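Local coordinates for protein Lysine/ornithine decarboxylase (Selenomonas ruminantium, PDB 5GJO) that decarboxylates both L-lysine and L-ornithine, giving cadaverine and putrescine, with pyridoxal 5'-phosphate as cofactor in a homodimer, at residues Pro22-Ser27 / Ala367-Phe372; Lys30-Tyr35 / Leu60-Gly65; Ala50-Pro55 / Asp71-Gly76; Pro96-Arg101 / Pro119-Lys124; Asn110-Thr115 / Gly131-Val136. The protein carries 2 engineered substitutions. One frame throughout, in Å; residues are numbered along the deposited sequence.

Contact 1. Residues Pro22-Ser27 / Ala367-Phe372; sequences PFLVAS and APTIIF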
# COMPACT_ATOMS: atom_id res chain seq x y z
N PRO A 22 3.72 -16.81 -1.17
CA PRO A 22 3.06 -16.47 -2.42
C PRO A 22 4.09 -16.03 -3.46
O PRO A 22 5.17 -15.43 -3.16
CB PRO A 22 2.22 -15.26 -2.00
CG PRO A 22 3.06 -14.63 -0.91
CD PRO A 22 3.67 -15.73 -0.20
N PHE A 23 3.75 -16.21 -4.72
CA PHE A 23 4.49 -15.63 -5.82
C PHE A 23 3.63 -15.35 -6.98
O PHE A 23 2.59 -16.05 -7.18
CB PHE A 23 5.65 -16.57 -6.20
CG PHE A 23 5.23 -17.96 -6.61
CD1 PHE A 23 4.97 -18.28 -7.93
CD2 PHE A 23 5.14 -18.95 -5.67
CE1 PHE A 23 4.57 -19.59 -8.26
CE2 PHE A 23 4.77 -20.23 -6.00
CZ PHE A 23 4.45 -20.51 -7.29
N LEU A 24 4.05 -14.38 -7.79
CA LEU A 24 3.44 -14.12 -9.08
C LEU A 24 4.17 -14.84 -10.17
O LEU A 24 5.40 -15.02 -10.09
CB LEU A 24 3.46 -12.64 -9.39
CG LEU A 24 2.63 -11.77 -8.42
CD1 LEU A 24 3.11 -10.36 -8.43
CD2 LEU A 24 1.15 -11.76 -8.76
N VAL A 25 3.48 -15.21 -11.22
CA VAL A 25 4.09 -15.83 -12.39
C VAL A 25 3.68 -15.01 -13.63
O VAL A 25 2.44 -14.83 -13.89
CB VAL A 25 3.64 -17.29 -12.58
CG1 VAL A 25 4.24 -17.89 -13.83
CG2 VAL A 25 3.90 -18.15 -11.33
N ALA A 26 4.64 -14.43 -14.31
CA ALA A 26 4.48 -13.61 -15.48
C ALA A 26 4.87 -14.30 -16.76
O ALA A 26 6.02 -14.84 -16.86
CB ALA A 26 5.29 -12.34 -15.37
N SER A 27 3.99 -14.21 -17.77
CA SER A 27 4.29 -14.79 -19.09
C SER A 27 4.74 -13.70 -20.07
O SER A 27 3.98 -12.82 -20.45
CB SER A 27 3.11 -15.55 -19.64
OG SER A 27 3.24 -15.80 -21.06
N ALA A 367 5.83 -10.37 -2.53
CA ALA A 367 5.79 -11.56 -3.39
C ALA A 367 6.59 -11.30 -4.65
O ALA A 367 6.41 -10.26 -5.28
CB ALA A 367 4.36 -11.91 -3.77
N PRO A 368 7.50 -12.26 -5.00
CA PRO A 368 8.32 -12.02 -6.19
C PRO A 368 7.57 -12.36 -7.48
O PRO A 368 6.58 -13.09 -7.42
CB PRO A 368 9.47 -13.03 -6.01
CG PRO A 368 8.83 -14.18 -5.26
CD PRO A 368 7.85 -13.52 -4.29
N THR A 369 8.06 -11.84 -8.60
CA THR A 369 7.50 -12.13 -9.92
C THR A 369 8.44 -13.10 -10.60
O THR A 369 9.60 -12.76 -10.89
CB THR A 369 7.31 -10.85 -10.73
OG1 THR A 369 6.32 -10.08 -10.05
CG2 THR A 369 6.77 -11.15 -12.07
N ILE A 370 7.96 -14.31 -10.78
CA ILE A 370 8.67 -15.44 -11.41
C ILE A 370 8.40 -15.35 -12.92
O ILE A 370 7.25 -15.11 -13.34
CB ILE A 370 8.13 -16.78 -10.87
CG1 ILE A 370 8.23 -16.86 -9.34
CG2 ILE A 370 8.79 -17.99 -11.50
CD1 ILE A 370 9.61 -16.57 -8.78
N ILE A 371 9.45 -15.45 -13.72
CA ILE A 371 9.33 -15.41 -15.16
C ILE A 371 9.00 -16.82 -15.67
O ILE A 371 9.81 -17.73 -15.57
CB ILE A 371 10.57 -14.84 -15.88
CG1 ILE A 371 10.96 -13.47 -15.30
CG2 ILE A 371 10.37 -14.81 -17.39
CD1 ILE A 371 9.80 -12.48 -15.34
N PHE A 372 7.83 -16.98 -16.23
CA PHE A 372 7.32 -18.28 -16.62
C PHE A 372 8.21 -18.97 -17.68
O PHE A 372 8.53 -20.15 -17.60
CB PHE A 372 5.90 -18.19 -17.17
CG PHE A 372 5.23 -19.51 -17.42
CD1 PHE A 372 5.13 -20.41 -16.41
CD2 PHE A 372 4.72 -19.81 -18.61
CE1 PHE A 372 4.49 -21.64 -16.59
CE2 PHE A 372 4.07 -21.04 -18.82
CZ PHE A 372 3.97 -21.95 -17.83
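Phe23 and Ile370 lean on each other above one face of a two-strand parallel ladder, the aromatic CD1 lying 3.8 Å from Ile370 CG1 as the two side chains cross at a slant. Phe23 holds its CG between its own backbone N and carbonyl carbon (chi1 58°), and its ring has Val25 CG2 of the same strand at its edge. Farther along this face, Val25 CG1 sits 3.7 Å from CD1 of Phe372 and equally near that residue's CB, so Val25 is flanked by two aromatic side chains. The opposite face carries Leu24, Ala26, Thr369 and Ile371. Here the threonine splits its two branches: OG1 turns to Leu24 CD1 at 3.6 Å, while CG2, anti to the backbone N, meets Ala26 CB at 3.8 Å. Between the faces run four backbone bonds. Leu24 N gives to Pro368 O and Ala26 N to Ile370 O. In return Leu24 O takes Ile370 N at 2.7 Å, and Ala26 O takes Phe372 N. Past the last rung, Ser27, the N-cap of helix 28-41, bonds through OG to Lys30 N. On its other side strand 23-26 pairs antiparallel with strand 266-276, and the ring of Phe372 meets that of Phe5, their planes about 60° apart. A parallel ladder between segments some 340 residues apart, set within a mixed sheet, is the place where the N-terminal strand joins the C-terminal beta domain that accompanies the PLP barrel in this decarboxylase family.

Contact 2. Residues Lys30-Tyr35 / Leu60-Gly65; sequences KVEENY and LSLLAG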
# COMPACT_ATOMS: atom_id res chain seq x y z
N LYS A 30 2.88 -13.77 -23.28
CA LYS A 30 1.54 -13.15 -23.29
C LYS A 30 1.74 -11.62 -23.32
O LYS A 30 0.92 -10.95 -24.04
CB LYS A 30 0.71 -13.50 -22.04
CG LYS A 30 -0.70 -12.88 -22.01
CD LYS A 30 -1.61 -13.23 -23.18
CE LYS A 30 -2.89 -12.44 -23.01
NZ LYS A 30 -3.62 -12.35 -24.26
N VAL A 31 2.75 -11.08 -22.65
CA VAL A 31 3.03 -9.61 -22.80
C VAL A 31 3.28 -9.28 -24.27
O VAL A 31 2.74 -8.34 -24.86
CB VAL A 31 4.16 -9.12 -21.91
CG1 VAL A 31 4.48 -7.67 -22.21
CG2 VAL A 31 3.73 -9.30 -20.42
N GLU A 32 4.10 -10.12 -24.92
CA GLU A 32 4.36 -9.89 -26.33
C GLU A 32 3.14 -9.98 -27.20
O GLU A 32 2.98 -9.12 -28.10
CB GLU A 32 5.52 -10.85 -26.78
CG GLU A 32 5.83 -10.79 -28.26
CD GLU A 32 7.16 -11.52 -28.64
OE1 GLU A 32 7.78 -12.16 -27.82
OE2 GLU A 32 7.49 -11.59 -29.83
N GLU A 33 2.28 -11.00 -26.97
CA GLU A 33 1.06 -11.12 -27.68
C GLU A 33 0.18 -9.87 -27.52
O GLU A 33 -0.49 -9.40 -28.51
CB GLU A 33 0.31 -12.36 -27.24
CG GLU A 33 -1.04 -12.57 -27.85
CD GLU A 33 -1.70 -13.84 -27.27
OE1 GLU A 33 -1.22 -14.91 -27.66
OE2 GLU A 33 -2.66 -13.77 -26.43
N ASN A 34 0.11 -9.38 -26.27
CA ASN A 34 -0.65 -8.14 -26.04
C ASN A 34 -0.07 -6.92 -26.80
O ASN A 34 -0.84 -6.09 -27.35
CB ASN A 34 -0.72 -7.82 -24.54
CG ASN A 34 -1.60 -8.79 -23.78
OD1 ASN A 34 -2.46 -9.46 -24.37
ND2 ASN A 34 -1.48 -8.76 -22.43
N TYR A 35 1.25 -6.79 -26.85
CA TYR A 35 1.87 -5.71 -27.57
C TYR A 35 1.53 -5.86 -29.05
O TYR A 35 1.13 -4.91 -29.72
CB TYR A 35 3.40 -5.74 -27.34
CG TYR A 35 4.10 -4.57 -27.95
CD1 TYR A 35 4.23 -3.36 -27.25
CD2 TYR A 35 4.57 -4.64 -29.25
CE1 TYR A 35 4.89 -2.29 -27.81
CE2 TYR A 35 5.23 -3.57 -29.83
CZ TYR A 35 5.38 -2.39 -29.12
OH TYR A 35 6.03 -1.28 -29.65
N LEU A 60 10.07 -5.12 -18.99
CA LEU A 60 10.57 -3.88 -19.57
C LEU A 60 11.59 -4.18 -20.67
O LEU A 60 11.54 -3.59 -21.73
CB LEU A 60 11.17 -2.97 -18.54
CG LEU A 60 10.20 -2.62 -17.39
CD1 LEU A 60 10.95 -1.81 -16.34
CD2 LEU A 60 8.95 -1.85 -17.90
N SER A 61 12.48 -5.15 -20.42
CA SER A 61 13.45 -5.49 -21.44
C SER A 61 12.80 -6.10 -22.64
O SER A 61 13.24 -5.84 -23.80
CB SER A 61 14.55 -6.42 -20.82
OG SER A 61 15.22 -5.79 -19.76
N LEU A 62 11.83 -7.00 -22.45
CA LEU A 62 11.09 -7.52 -23.53
C LEU A 62 10.49 -6.40 -24.43
O LEU A 62 10.63 -6.36 -25.71
CB LEU A 62 9.99 -8.50 -23.02
CG LEU A 62 8.91 -8.82 -24.06
CD1 LEU A 62 9.57 -9.76 -25.08
CD2 LEU A 62 7.66 -9.47 -23.49
N LEU A 63 9.73 -5.50 -23.77
CA LEU A 63 9.12 -4.43 -24.46
C LEU A 63 10.12 -3.51 -25.18
O LEU A 63 9.82 -3.15 -26.34
CB LEU A 63 8.19 -3.57 -23.53
CG LEU A 63 6.93 -4.36 -23.11
CD1 LEU A 63 6.28 -3.68 -21.91
CD2 LEU A 63 5.95 -4.45 -24.26
N ALA A 64 11.24 -3.17 -24.52
CA ALA A 64 12.28 -2.37 -25.17
C ALA A 64 12.74 -3.07 -26.49
O ALA A 64 12.85 -2.46 -27.56
CB ALA A 64 13.43 -2.10 -24.26
N GLY A 65 12.89 -4.38 -26.42
CA GLY A 65 13.38 -5.15 -27.55
C GLY A 65 12.37 -5.29 -28.62
O GLY A 65 12.74 -5.55 -29.79
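Leu62 and Leu63 reach from one helix into the side of another, and each makes its closest contacts through CD2. Leu62 CD2 lies 3.9 Å from Val31 CB and as near to Val31 CG1, the two side chains lying alongside and pointing opposite ways. Leu63 CD2 comes within 3.6 Å of Tyr35 CD1, approaching the ring obliquely. The Leu63 side chain crosses that of Val31 at about a right angle, CD2 4.1 Å from Val31 CG1. Val31 is therefore touched by both leucines. At the margin, the extended chain of Glu32 brings OE1 to 4.1 Å from Leu62 CD1, a plain van der Waals approach.

Leu62 sends its CG anti to the backbone N (chi1 164°) and Leu63 beside it (chi1 -69°), which helps bring their CD2 atoms to different partners, chiefly Val31 and Tyr35. The helix axes stay 10.4 Å apart and make an angle of 38°. Beneath them, Tyr35 rests on Val47 and Leu63 on Tyr49, both of strand 45-50, while Met261 touches Tyr35 and Leu63 alike. On the far flank of helix 28-41, Lys30 NZ forms a salt bridge with Glu33 OE2 at 2.8 Å and a hydrogen bond to Asn34 OD1; Asn34 ND2 in turn bonds to Met261 O and Thr264 OG1.

The contact thus depends on apolar packing and shape, with no directional bond between the segments to set how the helices lie against each other.

Contact 3. Residues Ala50-Pro55 / Asp71-Gly76; sequences AMKANP and DVASAG. With PLP (pyridoxal-5'-phosphate), chain H.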
# COMPACT_ATOMS: atom_id res chain seq x y z
N ALA A 50 3.17 2.38 -20.08
CA ALA A 50 3.00 2.99 -18.76
C ALA A 50 3.41 2.01 -17.67
O ALA A 50 2.68 1.24 -17.14
CB ALA A 50 1.58 3.63 -18.54
N MET A 51 4.72 2.00 -17.41
CA MET A 51 5.34 1.05 -16.52
C MET A 51 4.90 1.12 -15.10
O MET A 51 5.08 0.14 -14.39
CB MET A 51 6.91 1.13 -16.62
CG MET A 51 7.42 2.49 -16.23
SD MET A 51 9.25 2.50 -16.34
CE MET A 51 9.67 1.53 -14.95
N LYS A 52 4.15 2.16 -14.74
CA LYS A 52 3.52 2.26 -13.43
C LYS A 52 2.61 1.03 -13.18
O LYS A 52 2.43 0.62 -12.06
CB LYS A 52 2.65 3.53 -13.34
CG LYS A 52 1.71 3.71 -14.52
CD LYS A 52 0.88 4.98 -14.49
CE LYS A 52 1.73 6.24 -14.35
NZ LYS A 52 2.50 6.60 -15.56
N ALA A 53 2.00 0.50 -14.22
CA ALA A 53 1.17 -0.71 -14.05
C ALA A 53 1.95 -1.95 -13.62
O ALA A 53 1.45 -2.76 -12.88
CB ALA A 53 0.42 -1.01 -15.33
N ASN A 54 3.12 -2.15 -14.22
CA ASN A 54 3.95 -3.29 -13.92
C ASN A 54 5.39 -3.10 -14.37
O ASN A 54 5.67 -3.19 -15.53
CB ASN A 54 3.37 -4.57 -14.49
CG ASN A 54 4.13 -5.79 -14.03
OD1 ASN A 54 5.33 -5.79 -13.97
ND2 ASN A 54 3.40 -6.83 -13.70
N PRO A 55 6.31 -2.88 -13.45
CA PRO A 55 7.69 -2.59 -13.85
C PRO A 55 8.64 -3.78 -13.81
O PRO A 55 9.81 -3.57 -13.63
CB PRO A 55 8.13 -1.52 -12.84
CG PRO A 55 7.43 -1.90 -11.61
CD PRO A 55 6.10 -2.52 -12.04
N ASP A 71 6.47 5.39 -20.77
CA ASP A 71 5.91 6.51 -20.02
C ASP A 71 6.37 6.30 -18.59
O ASP A 71 6.12 5.25 -17.96
CB ASP A 71 4.39 6.46 -20.10
CG ASP A 71 3.72 7.12 -18.90
OD1 ASP A 71 4.27 8.07 -18.32
OD2 ASP A 71 2.63 6.70 -18.49
N VAL A 72 7.08 7.29 -18.04
CA VAL A 72 7.67 7.26 -16.71
C VAL A 72 7.01 8.34 -15.84
O VAL A 72 6.72 9.43 -16.35
CB VAL A 72 9.18 7.52 -16.69
CG1 VAL A 72 9.89 6.36 -17.40
CG2 VAL A 72 9.58 8.80 -17.42
N ALA A 73 6.79 8.01 -14.58
CA ALA A 73 6.08 8.87 -13.60
C ALA A 73 6.97 9.51 -12.59
O ALA A 73 6.45 10.31 -11.80
CB ALA A 73 5.09 8.01 -12.83
N SER A 74 8.24 9.11 -12.51
CA SER A 74 9.12 9.47 -11.39
C SER A 74 10.58 9.18 -11.75
O SER A 74 10.85 8.46 -12.70
CB SER A 74 8.81 8.68 -10.08
OG SER A 74 9.24 7.31 -10.21
N ALA A 75 11.50 9.81 -11.01
CA ALA A 75 12.96 9.45 -11.08
C ALA A 75 13.23 7.97 -10.97
O ALA A 75 14.05 7.44 -11.74
CB ALA A 75 13.78 10.17 -10.03
N GLY A 76 12.48 7.31 -10.08
CA GLY A 76 12.65 5.85 -9.80
C GLY A 76 12.43 5.06 -11.06
O GLY A 76 13.14 4.07 -11.33
N1 PLP H . -0.28 7.12 -18.85
C2 PLP H . -0.58 8.00 -17.86
C2A PLP H . -0.08 9.42 -17.95
C3 PLP H . -1.39 7.57 -16.70
O3 PLP H . -1.71 8.44 -15.70
C4 PLP H . -1.86 6.17 -16.67
C4A PLP H . -2.68 5.65 -15.56
O4A PLP H . -2.63 6.19 -14.47
C5 PLP H . -1.46 5.31 -17.81
C6 PLP H . -0.69 5.84 -18.84
C5A PLP H . -1.89 3.86 -17.86
O4P PLP H . -3.31 3.78 -17.68
P PLP H . -4.08 2.39 -17.91
O1P PLP H . -3.85 2.08 -19.37
O2P PLP H . -5.52 2.71 -17.56
O3P PLP H . -3.40 1.43 -16.96
O HOH W 1 4.68 4.93 -15.62
O HOH W 2 3.43 9.20 -15.98
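Lys52 and Asp71 meet beside the pyridoxal-5'-phosphate, Lys52 NZ lying 2.9 Å from Asp71 OD2 in a salt bridge whose hydrogen bond is weak. The same Asp71 OD2 is 3.0 Å from the pyridine N1 of the cofactor, so one carboxylate oxygen faces both the lysine and the ring nitrogen. Packing is tight here: Ala50 CB sits 3.2 Å from PLP C6, and Lys52 CD approaches PLP C4 at 3.7 Å. A bend at chi3 (54°) turns CE of the lysine, and one at chi4 (72°) brings NZ to Asp71 and away from the aldehyde; no Schiff base is present in this structure. Ala50 and Asp71 form a parallel bridge between neighbouring barrel strands.

Away from the ring the contact is looser and is bridged by two waters. One accepts from both Lys52 N and Lys52 NZ and donates to Asp71 O; the other joins NZ to Asp71 OD1. Met51 SD packs on Val72 CG1 at 4.1 Å, and Met51 CG lies 3.5 Å from Asp71 O. Asn362 of the second subunit packs on Lys52 and Ala73.

An alanine in place of Lys52 would probably leave Asp71 OD2 without its ammonium partner and the two waters without the donor they share, besides removing the amine expected to carry the cofactor. Asp71 close to N1 is consistent with a protonated pyridine nitrogen, the electron sink of PLP decarboxylases, while Lys52, by similarity the Schiff-base lysine, is here caught in a detached, ion-paired position.

Contact 4. Residues Pro96-Arg101 / Pro119-Lys124; sequences PVKDAR and PSEIDK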
# COMPACT_ATOMS: atom_id res chain seq x y z
N PRO A 96 2.16 15.02 -14.88
CA PRO A 96 2.02 16.46 -15.13
C PRO A 96 2.65 17.33 -14.06
O PRO A 96 2.86 18.50 -14.38
CB PRO A 96 0.48 16.67 -15.17
CG PRO A 96 -0.07 15.33 -15.42
CD PRO A 96 0.86 14.38 -14.72
N VAL A 97 2.84 16.85 -12.83
CA VAL A 97 3.39 17.64 -11.77
C VAL A 97 4.63 17.00 -11.30
O VAL A 97 4.60 16.12 -10.47
CB VAL A 97 2.41 17.92 -10.63
CG1 VAL A 97 3.07 18.86 -9.59
CG2 VAL A 97 1.13 18.52 -11.20
N LYS A 98 5.76 17.52 -11.74
CA LYS A 98 7.05 16.85 -11.48
C LYS A 98 7.73 17.30 -10.21
O LYS A 98 7.54 18.43 -9.81
CB LYS A 98 7.92 17.07 -12.68
CG LYS A 98 7.31 16.48 -13.94
CD LYS A 98 7.83 17.19 -15.20
CE LYS A 98 6.88 17.08 -16.37
NZ LYS A 98 5.52 17.61 -15.99
N ASP A 99 8.52 16.44 -9.58
CA ASP A 99 9.28 16.86 -8.41
C ASP A 99 10.74 17.08 -8.76
O ASP A 99 11.15 16.87 -9.88
CB ASP A 99 9.09 15.92 -7.22
CG ASP A 99 9.74 14.57 -7.42
OD1 ASP A 99 10.37 14.39 -8.45
OD2 ASP A 99 9.63 13.71 -6.55
N ALA A 100 11.52 17.56 -7.81
CA ALA A 100 12.89 17.92 -8.08
C ALA A 100 13.73 16.75 -8.55
O ALA A 100 14.48 16.86 -9.48
CB ALA A 100 13.49 18.53 -6.84
N ARG A 101 13.59 15.62 -7.89
CA ARG A 101 14.36 14.45 -8.25
C ARG A 101 14.02 13.98 -9.64
O ARG A 101 14.87 13.57 -10.36
CB ARG A 101 14.17 13.36 -7.24
CG ARG A 101 15.11 13.52 -6.08
CD ARG A 101 14.92 12.42 -5.09
NE ARG A 101 13.77 12.68 -4.27
CZ ARG A 101 13.70 12.35 -3.00
NH1 ARG A 101 14.71 11.73 -2.41
NH2 ARG A 101 12.61 12.63 -2.33
N PRO A 119 -0.12 26.25 -15.51
CA PRO A 119 0.98 27.23 -15.76
C PRO A 119 2.10 27.14 -14.77
O PRO A 119 3.24 27.45 -15.12
CB PRO A 119 0.24 28.58 -15.69
CG PRO A 119 -1.10 28.34 -15.15
CD PRO A 119 -1.45 26.89 -15.29
N SER A 120 1.84 26.64 -13.55
CA SER A 120 2.89 26.52 -12.56
C SER A 120 3.99 25.48 -12.88
O SER A 120 5.01 25.44 -12.26
CB SER A 120 2.28 26.26 -11.22
OG SER A 120 1.78 24.92 -11.02
N GLU A 121 3.72 24.63 -13.86
CA GLU A 121 4.67 23.61 -14.31
C GLU A 121 5.72 24.10 -15.31
O GLU A 121 6.75 23.50 -15.50
CB GLU A 121 3.91 22.45 -14.94
CG GLU A 121 4.72 21.16 -15.09
CD GLU A 121 5.03 20.47 -13.78
OE1 GLU A 121 4.57 20.94 -12.74
OE2 GLU A 121 5.73 19.45 -13.80
N ILE A 122 5.41 25.21 -15.97
CA ILE A 122 6.19 25.63 -17.13
C ILE A 122 7.60 26.02 -16.70
O ILE A 122 8.62 25.55 -17.27
CB ILE A 122 5.50 26.79 -17.84
CG1 ILE A 122 4.21 26.33 -18.50
CG2 ILE A 122 6.46 27.44 -18.91
CD1 ILE A 122 3.35 27.44 -19.10
N ASP A 123 7.71 26.92 -15.71
CA ASP A 123 9.07 27.35 -15.31
C ASP A 123 9.97 26.24 -14.78
O ASP A 123 11.17 26.22 -15.09
CB ASP A 123 9.05 28.52 -14.34
CG ASP A 123 8.58 29.85 -15.04
OD1 ASP A 123 8.43 29.88 -16.30
OD2 ASP A 123 8.32 30.85 -14.30
N LYS A 124 9.42 25.29 -14.02
CA LYS A 124 10.13 24.10 -13.55
C LYS A 124 10.70 23.34 -14.76
O LYS A 124 11.88 22.94 -14.72
CB LYS A 124 9.18 23.12 -12.76
CG LYS A 124 8.69 23.59 -11.42
CD LYS A 124 7.40 22.84 -10.92
CE LYS A 124 7.56 21.37 -10.84
NZ LYS A 124 6.31 20.66 -10.35
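The backbone at Val97 and Lys98 runs extended past Glu121, with the CA atoms of Val97 and Glu121 6.6 Å apart, just ahead of helix 100-109. Lys98, Glu121 and Lys124 form a salt-bridge network on the PLP-binding barrel. Glu121 is its centre: CG stands anti to the backbone N (chi1 -164°), and a bend at chi2 (70°) turns the carboxylate toward the loop. OE2 takes two donors from one residue, Lys98 N at 2.8 Å on its syn side and Lys98 NZ at 2.9 Å on its anti side, the latter 30° out of the carboxylate plane, so the lysine curls round this oxygen. Lys98 NZ also bonds to Thr115 O and Asn95 O. The other oxygen, OE1, accepts from Lys124 NZ at 3.0 Å. Pro96 O, another acceptor, lies 3.1 Å from Glu121 OE2 without a bond, but the two lysines would probably favour the ionised glutamate. Val97, its CG1 3.8 Å from Lys124 NZ, also packs on Ile273 of the second subunit, whose O is a further acceptor for Lys124 NZ, placing the network at the dimer interface. Lys124 NZ meets Lys98 O in the carbonyl plane, on a lone pair, at 2.6 Å.

Contact 5. Residues Asn110-Thr115 / Gly131-Val136; sequences NVRRFT and GADVLV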
# COMPACT_ATOMS: atom_id res chain seq x y z
N ASN A 110 18.66 12.70 -20.45
CA ASN A 110 18.29 13.27 -21.74
C ASN A 110 16.81 12.91 -22.07
O ASN A 110 16.47 12.66 -23.23
CB ASN A 110 19.19 12.84 -22.89
CG ASN A 110 20.67 13.28 -22.70
OD1 ASN A 110 20.92 14.38 -22.26
ND2 ASN A 110 21.61 12.45 -23.11
N VAL A 111 15.98 12.88 -21.04
CA VAL A 111 14.55 12.73 -21.25
C VAL A 111 14.08 14.13 -21.55
O VAL A 111 14.24 15.01 -20.75
CB VAL A 111 13.84 12.25 -19.99
CG1 VAL A 111 12.34 12.29 -20.21
CG2 VAL A 111 14.28 10.86 -19.59
N ARG A 112 13.53 14.32 -22.74
CA ARG A 112 13.08 15.64 -23.14
C ARG A 112 11.68 15.68 -23.75
O ARG A 112 11.44 16.41 -24.69
CB ARG A 112 14.12 16.33 -24.02
CG ARG A 112 14.61 15.52 -25.21
CD ARG A 112 15.51 16.35 -26.11
NE ARG A 112 14.86 17.60 -26.50
CZ ARG A 112 13.92 17.71 -27.43
NH1 ARG A 112 13.37 18.89 -27.68
NH2 ARG A 112 13.50 16.65 -28.10
N ARG A 113 10.77 14.86 -23.23
CA ARG A 113 9.37 14.85 -23.74
C ARG A 113 8.61 14.81 -22.42
O ARG A 113 8.85 13.88 -21.59
CB ARG A 113 9.15 13.63 -24.58
CG ARG A 113 7.79 13.53 -25.17
CD ARG A 113 7.75 12.30 -26.05
NE ARG A 113 6.54 12.15 -26.79
CZ ARG A 113 6.37 12.46 -28.09
NH1 ARG A 113 7.33 13.01 -28.79
NH2 ARG A 113 5.21 12.23 -28.68
N PHE A 114 7.76 15.81 -22.21
CA PHE A 114 7.06 16.05 -20.96
C PHE A 114 5.60 16.29 -21.27
O PHE A 114 5.28 16.74 -22.32
CB PHE A 114 7.57 17.34 -20.30
CG PHE A 114 8.99 17.30 -19.81
CD1 PHE A 114 9.60 16.14 -19.44
CD2 PHE A 114 9.70 18.47 -19.67
CE1 PHE A 114 10.88 16.11 -18.98
CE2 PHE A 114 10.99 18.47 -19.20
CZ PHE A 114 11.58 17.28 -18.86
N THR A 115 4.74 15.99 -20.31
CA THR A 115 3.35 16.55 -20.26
C THR A 115 3.20 17.55 -19.18
O THR A 115 3.94 17.58 -18.24
CB THR A 115 2.22 15.45 -20.19
OG1 THR A 115 2.26 14.90 -18.89
CG2 THR A 115 2.49 14.35 -21.19
N GLY A 131 14.15 23.79 -23.87
CA GLY A 131 13.89 23.34 -25.20
C GLY A 131 13.16 21.97 -25.31
O GLY A 131 12.93 21.50 -26.38
N ALA A 132 12.75 21.42 -24.17
CA ALA A 132 12.04 20.07 -24.16
C ALA A 132 10.77 20.12 -24.94
O ALA A 132 10.09 21.20 -24.97
CB ALA A 132 11.75 19.63 -22.72
N ASP A 133 10.42 19.03 -25.59
CA ASP A 133 9.14 18.88 -26.19
C ASP A 133 8.07 18.75 -25.07
O ASP A 133 8.23 17.93 -24.11
CB ASP A 133 9.12 17.62 -27.07
CG ASP A 133 10.08 17.69 -28.19
OD1 ASP A 133 10.29 18.82 -28.67
OD2 ASP A 133 10.63 16.63 -28.59
N VAL A 134 7.00 19.52 -25.22
CA VAL A 134 5.86 19.43 -24.27
C VAL A 134 4.55 19.20 -24.97
O VAL A 134 4.26 19.70 -26.07
CB VAL A 134 5.75 20.65 -23.32
CG1 VAL A 134 6.97 20.81 -22.51
CG2 VAL A 134 5.43 21.95 -24.13
N LEU A 135 3.72 18.31 -24.37
CA LEU A 135 2.36 18.10 -24.78
C LEU A 135 1.49 18.59 -23.62
O LEU A 135 1.65 18.20 -22.46
CB LEU A 135 2.03 16.63 -25.06
CG LEU A 135 2.87 15.93 -26.13
CD1 LEU A 135 4.26 15.75 -25.62
CD2 LEU A 135 2.32 14.52 -26.29
N VAL A 136 0.49 19.39 -23.95
CA VAL A 136 -0.39 19.89 -22.95
C VAL A 136 -1.51 18.85 -22.80
O VAL A 136 -2.02 18.38 -23.79
CB VAL A 136 -0.99 21.28 -23.27
CG1 VAL A 136 -1.83 21.31 -24.49
CG2 VAL A 136 -1.80 21.79 -22.06
O HOH W 3 9.87 14.06 -27.99
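Arg112, just ahead of strand 113-116, meets Asp133 at the start of strand 133-137, their guanidinium and carboxylate planes 85° apart. Both bonds of the salt bridge are weak: Arg112 NH2 to Asp133 OD2 at 2.9 Å and NH1 to OD1 at 3.2 Å. NH1 has a second acceptor, Gly131 O, also at 2.9 Å. A bend at chi3 (-53°) turns NE of the arginine, helping bring the guanidinium to Gly131 and Asp133. Asp133 has further partners: OD1 accepts from His173 ND1, and OD2 takes a water at 2.7 Å that in turn accepts from Arg113 NH1. Arg113 NH2 pairs with Asp214, and its guanidinium makes a cation-pi contact with Trp254. In the backbone, Asp133 N gives to Arg112 O, Phe114 N to Asp133 O and Leu135 N to Phe114 O. On the Phe114 side, CE2 approaches Ala132 CB at 3.8 Å. An alanine at Asp133 would probably leave Arg112 NH2 without its carboxylate mate, His173 ND1 without its acceptor and the bridging water without a partner on this strand. In this beta-alpha-beta unit, then, the ladder supplies regular bonding, while one aspartate serves an arginine, a histidine and a water at the strand's beginning.

Strand 23-26 opens the largest loop, which contact 1 closes only near the C terminus, at strand 369-371; the other four contacts all lie within that span. Helix 28-41 follows at once and enters contact 2, whose partner, helix 57-65, comes after residues 50-55 of contact 3. These two contacts therefore cross along the chain, and they touch where Leu60 packs on Met51 and Pro55. Both are complete before contact 4 begins. Contacts 4 and 5 cross likewise, centres 11 Å apart, on the side of the chain's centre opposite contact 1. Contacts 2 to 5 join successive helices, loops and strands of the PLP barrel, whereas contact 1 belongs to the separate mixed sheet.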